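Side-chain contact in putative alpha KG dependent 2,4-D dioxygenase (Burkholderia xenovorans, PDB 5J92), which binds iron(II) and is probably a 2-oxoglutarate-dependent dioxygenase of the TauD/TfdA family: residues L64-G69 / Y134-S139. Residues are numbered along the deposited sequence; the frame is centred on the assembly and turned at random.
Sequences LAFAAG and YSFLLS
F136, on the strand, meets two consecutive residues of the helix, A67 and F66, and the three make an example of how an aromatic ring on a strand takes up successive helix residues. The methyl of A67 lies over one face of the F136 ring in a CH-pi contact, its CB 3.7 Å from the ring centroid and 21° off the normal. It is displaced toward the CD1–CE1 side of the ring, with CB 3.5 Å from F136 CE1. With so small a side chain, even the helix backbone comes close, A67 CA standing 3.6 Å from F136 CZ.

Across the ring, CD2 and CE2 meet F66, on the same side of the ring plane as the methyl. Here the two phenyl planes stand at 81°, yet the approach is oblique; the closest atoms are F66 CE2 and F136 CE2, 3.6 Å apart. The CB of F66 does not point at the strand, but with CG anti to the backbone N (chi1 170°) the ring is carried toward F136. No hydrogen bond links the segments, so apolar contact alone joins them.

Further out, F53 and F70 each form an edge-to-face pair with F66, while M263 and T290 touch F136 from the two adjacent strands. S135, whose CB points away from the helix, hydrogen-bonds through OG to the iron ligand D124, consistent with an iron site on that side of the strand. Helix 60-67 packs on the mixed sheet of the cupin-type core, over strand 132-139 where it runs between antiparallel strands 261-265 and 284-291.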
loop_
_atom_site.group_PDB
_atom_site.type_symbol
_atom_site.label_atom_id
_atom_site.label_comp_id
_atom_site.label_asym_id
_atom_site.label_seq_id
_atom_site.Cartn_x
_atom_site.Cartn_y
_atom_site.Cartn_z
ATOM N N LEU A 64 7.200 33.099 4.953
ATOM C CA LEU A 64 5.785 33.311 5.231
ATOM C C LEU A 64 5.200 34.387 4.327
ATOM O O LEU A 64 4.062 34.265 3.865
ATOM C CB LEU A 64 5.586 33.680 6.699
ATOM C CG LEU A 64 5.753 32.527 7.685
ATOM C CD1 LEU A 64 5.635 33.037 9.104
ATOM C CD2 LEU A 64 4.714 31.449 7.420
ATOM N N ALA A 65 5.962 35.449 4.067
ATOM C CA ALA A 65 5.466 36.514 3.202
ATOM C C ALA A 65 5.242 36.015 1.781
ATOM O O ALA A 65 4.255 36.383 1.131
ATOM C CB ALA A 65 6.445 37.690 3.207
ATOM N N PHE A 66 6.147 35.171 1.281
ATOM C CA PHE A 66 5.959 34.581 -0.041
ATOM C C PHE A 66 4.718 33.697 -0.068
ATOM O O PHE A 66 3.864 33.827 -0.954
ATOM C CB PHE A 66 7.211 33.794 -0.438
ATOM C CG PHE A 66 7.041 32.954 -1.679
ATOM C CD1 PHE A 66 6.924 33.542 -2.924
ATOM C CD2 PHE A 66 7.025 31.576 -1.593
ATOM C CE1 PHE A 66 6.771 32.766 -4.064
ATOM C CE2 PHE A 66 6.870 30.795 -2.722
ATOM C CZ PHE A 66 6.740 31.391 -3.963
ATOM N N ALA A 67 4.586 32.812 0.922
ATOM C CA ALA A 67 3.429 31.928 0.981
ATOM C C ALA A 67 2.121 32.714 1.018
ATOM O O ALA A 67 1.148 32.341 0.353
ATOM C CB ALA A 67 3.550 31.019 2.202
ATOM N N ALA A 68 2.088 33.822 1.767
ATOM C CA ALA A 68 0.867 34.599 1.949
ATOM C C ALA A 68 0.369 35.237 0.659
ATOM O O ALA A 68 -0.751 35.762 0.644
ATOM C CB ALA A 68 1.072 35.670 3.018
ATOM N N GLY A 69 1.171 35.242 -0.405
ATOM C CA GLY A 69 0.671 35.729 -1.676
ATOM C C GLY A 69 -0.295 34.788 -2.378
ATOM O O GLY A 69 -0.982 35.223 -3.308
ATOM N N TYR A 134 -1.756 25.585 -1.018
ATOM C CA TYR A 134 -0.349 25.304 -1.262
ATOM C C TYR A 134 0.367 25.060 0.058
ATOM O O TYR A 134 0.135 25.767 1.045
ATOM C CB TYR A 134 0.324 26.464 -1.982
ATOM C CG TYR A 134 -0.246 26.801 -3.344
ATOM C CD1 TYR A 134 0.141 26.086 -4.468
ATOM C CD2 TYR A 134 -1.162 27.844 -3.507
ATOM C CE1 TYR A 134 -0.361 26.386 -5.717
ATOM C CE2 TYR A 134 -1.681 28.151 -4.758
ATOM C CZ TYR A 134 -1.268 27.418 -5.861
ATOM O OH TYR A 134 -1.748 27.697 -7.121
ATOM N N SER A 135 1.259 24.077 0.060
ATOM C CA SER A 135 2.207 23.885 1.147
ATOM C C SER A 135 3.602 24.255 0.657
ATOM O O SER A 135 3.898 24.162 -0.536
ATOM C CB SER A 135 2.178 22.439 1.656
ATOM O OG SER A 135 0.920 22.127 2.253
ATOM N N PHE A 136 4.454 24.703 1.585
ATOM C CA PHE A 136 5.794 25.181 1.273
ATOM C C PHE A 136 6.788 24.551 2.236
ATOM O O PHE A 136 6.547 24.508 3.450
ATOM C CB PHE A 136 5.888 26.711 1.378
ATOM C CG PHE A 136 4.843 27.453 0.585
ATOM C CD1 PHE A 136 3.537 27.566 1.057
ATOM C CD2 PHE A 136 5.172 28.056 -0.625
ATOM C CE1 PHE A 136 2.577 28.242 0.338
ATOM C CE2 PHE A 136 4.212 28.740 -1.359
ATOM C CZ PHE A 136 2.912 28.846 -0.869
ATOM N N LEU A 137 7.915 24.080 1.692
ATOM C CA LEU A 137 8.979 23.453 2.467
ATOM C C LEU A 137 10.304 24.033 2.000
ATOM O O LEU A 137 10.641 23.930 0.818
ATOM C CB LEU A 137 8.988 21.930 2.287
ATOM C CG LEU A 137 8.271 21.000 3.266
ATOM C CD1 LEU A 137 8.492 19.535 2.873
ATOM C CD2 LEU A 137 8.698 21.256 4.708
ATOM N N LEU A 138 11.059 24.626 2.920
ATOM C CA LEU A 138 12.373 25.183 2.610
ATOM C C LEU A 138 13.430 24.380 3.353
ATOM O O LEU A 138 13.412 24.310 4.588
ATOM C CB LEU A 138 12.435 26.664 2.984
ATOM C CG LEU A 138 13.749 27.414 2.756
ATOM C CD1 LEU A 138 14.193 27.390 1.293
ATOM C CD2 LEU A 138 13.592 28.827 3.245
ATOM N N SER A 139 14.353 23.780 2.610
ATOM C CA SER A 139 15.344 22.889 3.203
ATOM C C SER A 139 16.543 23.675 3.721
ATOM O O SER A 139 17.094 24.525 3.014
ATOM C CB SER A 139 15.809 21.843 2.192
ATOM O OG SER A 139 16.589 22.444 1.179
#